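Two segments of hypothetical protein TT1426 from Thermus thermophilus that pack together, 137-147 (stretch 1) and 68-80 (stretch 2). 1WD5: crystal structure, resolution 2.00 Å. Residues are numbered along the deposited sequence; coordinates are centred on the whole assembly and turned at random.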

# COMPACT_ATOMS: atom_id res chain seq x y z
N GLU A 137 -6.53 2.33 -0.06
CA GLU A 137 -7.83 1.73 0.26
C GLU A 137 -7.97 0.39 -0.46
O GLU A 137 -8.50 -0.57 0.10
CB GLU A 137 -8.98 2.66 -0.14
CG GLU A 137 -9.16 3.86 0.79
CD GLU A 137 -10.57 4.44 0.72
OE1 GLU A 137 -11.52 3.71 1.02
OE2 GLU A 137 -10.71 5.63 0.35
N ALA A 138 -7.51 0.33 -1.70
CA ALA A 138 -7.58 -0.92 -2.45
C ALA A 138 -6.71 -1.95 -1.75
O ALA A 138 -7.08 -3.12 -1.64
CB ALA A 138 -7.10 -0.71 -3.88
N ALA A 139 -5.54 -1.52 -1.28
CA ALA A 139 -4.62 -2.42 -0.59
C ALA A 139 -5.29 -2.98 0.66
O ALA A 139 -5.19 -4.17 0.94
CB ALA A 139 -3.34 -1.69 -0.21
N LEU A 140 -5.97 -2.11 1.40
CA LEU A 140 -6.66 -2.53 2.62
C LEU A 140 -7.73 -3.56 2.32
O LEU A 140 -7.84 -4.58 3.00
CB LEU A 140 -7.29 -1.32 3.32
CG LEU A 140 -6.39 -0.41 4.16
CD1 LEU A 140 -7.19 0.78 4.66
CD2 LEU A 140 -5.83 -1.19 5.34
N SER A 141 -8.54 -3.29 1.29
CA SER A 141 -9.61 -4.21 0.93
C SER A 141 -9.11 -5.62 0.67
O SER A 141 -9.73 -6.58 1.12
CB SER A 141 -10.35 -3.69 -0.31
OG SER A 141 -11.08 -2.51 0.02
N VAL A 142 -8.00 -5.75 -0.05
CA VAL A 142 -7.45 -7.07 -0.35
C VAL A 142 -6.81 -7.70 0.89
O VAL A 142 -7.08 -8.85 1.21
CB VAL A 142 -6.40 -7.00 -1.48
CG1 VAL A 142 -5.74 -8.36 -1.67
CG2 VAL A 142 -7.07 -6.55 -2.79
N VAL A 143 -5.97 -6.94 1.58
CA VAL A 143 -5.30 -7.45 2.76
C VAL A 143 -6.26 -7.92 3.85
O VAL A 143 -6.01 -8.94 4.49
CB VAL A 143 -4.35 -6.38 3.36
CG1 VAL A 143 -3.73 -6.89 4.65
CG2 VAL A 143 -3.26 -6.04 2.34
N PHE A 144 -7.36 -7.20 4.06
CA PHE A 144 -8.34 -7.59 5.08
C PHE A 144 -8.94 -8.96 4.81
O PHE A 144 -9.28 -9.69 5.75
CB PHE A 144 -9.47 -6.55 5.15
CG PHE A 144 -9.17 -5.39 6.06
CD1 PHE A 144 -9.66 -4.12 5.77
CD2 PHE A 144 -8.42 -5.57 7.22
CE1 PHE A 144 -9.40 -3.05 6.61
CE2 PHE A 144 -8.16 -4.50 8.07
CZ PHE A 144 -8.65 -3.24 7.76
N GLN A 145 -9.07 -9.33 3.55
CA GLN A 145 -9.63 -10.63 3.20
C GLN A 145 -8.61 -11.75 3.39
O GLN A 145 -8.93 -12.92 3.21
CB GLN A 145 -10.11 -10.64 1.75
CG GLN A 145 -11.27 -9.70 1.47
CD GLN A 145 -12.51 -10.05 2.26
OE1 GLN A 145 -12.53 -9.96 3.49
NE2 GLN A 145 -13.57 -10.46 1.56
N GLU A 146 -7.38 -11.39 3.76
CA GLU A 146 -6.33 -12.39 3.93
C GLU A 146 -6.13 -12.88 5.36
O GLU A 146 -5.17 -13.59 5.65
CB GLU A 146 -5.02 -11.86 3.34
CG GLU A 146 -5.17 -11.48 1.87
CD GLU A 146 -3.88 -11.03 1.22
OE1 GLU A 146 -3.21 -10.12 1.76
OE2 GLU A 146 -3.54 -11.58 0.15
N GLY A 147 -7.04 -12.49 6.25
CA GLY A 147 -6.96 -12.92 7.63
C GLY A 147 -5.77 -12.46 8.47
O GLY A 147 -5.24 -13.26 9.25
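Stretch 2 (68-80) GAVGEGGELVLMP

How does stretch 2 approach the helix? Residues 68-71 form an extended strand whose axis passes 7.5 Å from that of helix 137-144, the N-to-C directions crossing at -66°. Ala-69 points its side chain toward the helix, and its CB lies 3.9 Å from Ala-138 CB and 4.1 Å from Val-142 CG2. Small side chains let the backbones come close here: the CA atoms of Ala-138 and Ala-69 are 5.3 Å apart. Val-70 points away, in keeping with the usual alternation along a strand.

What happens where the chain turns back? Gly-71 N lies 4.0 Å from Val-142 CG2; a CB on this glycine would sit tightly against Val-142 CG1. A type I turn from Gly-71 to Gly-74 leads to Glu-75, whose OE2 is 3.6 Å from Val-142 CG1. Glu-75 OE2 also lies 4.5 Å from Glu-146 OE2, and a water hydrogen-bonded to both carboxylates bridges these like charges.

How does the returning strand complete the contact? Strand 76-78 pairs with the first, Val-77 N donating to Ala-69 O at 2.8 Å. Leu-76 and Leu-78 point away, whereas Val-77 faces the helix, with CG1 3.7 Å from Ser-141 O and 3.8 Å from Gln-145 CG. Beyond it, selenomethionine Met-79 brings CE within 3.4 Å of Ser-141 OG. No direct hydrogen bond joins the two stretches.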

# COMPACT_ATOMS: atom_id res chain seq x y z
N GLY A 68 -14.51 -1.58 -5.52
CA GLY A 68 -13.83 -2.77 -5.06
C GLY A 68 -12.35 -2.78 -5.42
O GLY A 68 -11.78 -1.73 -5.72
N ALA A 69 -11.73 -3.96 -5.40
CA ALA A 69 -10.32 -4.09 -5.73
C ALA A 69 -9.98 -5.52 -6.14
O ALA A 69 -10.72 -6.45 -5.80
CB ALA A 69 -9.46 -3.69 -4.52
N VAL A 70 -8.89 -5.69 -6.88
CA VAL A 70 -8.44 -7.02 -7.29
C VAL A 70 -7.00 -7.19 -6.79
O VAL A 70 -6.21 -6.25 -6.85
CB VAL A 70 -8.45 -7.21 -8.83
CG1 VAL A 70 -9.87 -7.02 -9.37
CG2 VAL A 70 -7.49 -6.23 -9.49
N GLY A 71 -6.68 -8.38 -6.30
CA GLY A 71 -5.34 -8.65 -5.81
C GLY A 71 -4.52 -9.39 -6.84
O GLY A 71 -5.04 -9.81 -7.88
N GLU A 72 -3.23 -9.56 -6.56
CA GLU A 72 -2.33 -10.24 -7.48
C GLU A 72 -2.78 -11.68 -7.73
O GLU A 72 -2.47 -12.26 -8.77
CB GLU A 72 -0.90 -10.24 -6.92
CG GLU A 72 -0.74 -10.98 -5.60
CD GLU A 72 0.68 -10.95 -5.08
OE1 GLU A 72 0.97 -10.18 -4.13
OE2 GLU A 72 1.53 -11.69 -5.63
N GLY A 73 -3.51 -12.25 -6.78
CA GLY A 73 -3.98 -13.61 -6.92
C GLY A 73 -5.19 -13.73 -7.84
O GLY A 73 -5.65 -14.83 -8.13
N GLY A 74 -5.70 -12.60 -8.30
CA GLY A 74 -6.85 -12.62 -9.19
C GLY A 74 -8.20 -12.43 -8.52
O GLY A 74 -9.19 -12.13 -9.20
N GLU A 75 -8.26 -12.58 -7.20
CA GLU A 75 -9.52 -12.43 -6.48
C GLU A 75 -10.12 -11.03 -6.60
O GLU A 75 -9.40 -10.03 -6.58
CB GLU A 75 -9.34 -12.76 -5.00
CG GLU A 75 -8.55 -11.71 -4.23
CD GLU A 75 -7.05 -11.92 -4.29
OE1 GLU A 75 -6.56 -12.52 -5.27
OE2 GLU A 75 -6.36 -11.48 -3.35
N LEU A 76 -11.44 -10.98 -6.72
CA LEU A 76 -12.16 -9.72 -6.81
C LEU A 76 -12.82 -9.47 -5.47
O LEU A 76 -13.60 -10.30 -4.99
CB LEU A 76 -13.23 -9.79 -7.91
CG LEU A 76 -14.22 -8.62 -8.00
CD1 LEU A 76 -13.47 -7.31 -8.26
CD2 LEU A 76 -15.22 -8.89 -9.12
N VAL A 77 -12.50 -8.34 -4.84
CA VAL A 77 -13.07 -7.99 -3.55
C VAL A 77 -13.95 -6.76 -3.73
O VAL A 77 -13.48 -5.68 -4.06
CB VAL A 77 -11.97 -7.68 -2.52
CG1 VAL A 77 -12.59 -7.27 -1.18
CG2 VAL A 77 -11.08 -8.90 -2.34
N LEU A 78 -15.25 -6.95 -3.51
CA LEU A 78 -16.22 -5.88 -3.68
C LEU A 78 -16.62 -5.21 -2.38
O LEU A 78 -16.66 -5.85 -1.33
CB LEU A 78 -17.47 -6.43 -4.36
CG LEU A 78 -17.28 -7.07 -5.73
CD1 LEU A 78 -18.59 -7.70 -6.19
CD2 LEU A 78 -16.81 -6.02 -6.72
N MSE A 79 -16.92 -3.91 -2.46
CA MSE A 79 -17.37 -3.16 -1.29
C MSE A 79 -18.86 -3.50 -1.13
O MSE A 79 -19.51 -3.91 -2.10
CB MSE A 79 -17.17 -1.66 -1.50
CG MSE A 79 -15.70 -1.23 -1.50
SE MSE A 79 -14.91 -1.39 0.13
CE MSE A 79 -14.38 -3.12 0.11
N PRO A 80 -19.42 -3.33 0.08
CA PRO A 80 -20.83 -3.63 0.34
C PRO A 80 -21.85 -2.95 -0.58
O PRO A 80 -22.95 -3.45 -0.77
CB PRO A 80 -21.01 -3.20 1.80
CG PRO A 80 -19.64 -3.41 2.38
CD PRO A 80 -18.75 -2.84 1.30
O HOH W 1 -7.89 -11.00 -0.86
O HOH W 2 -5.61 -12.42 -1.21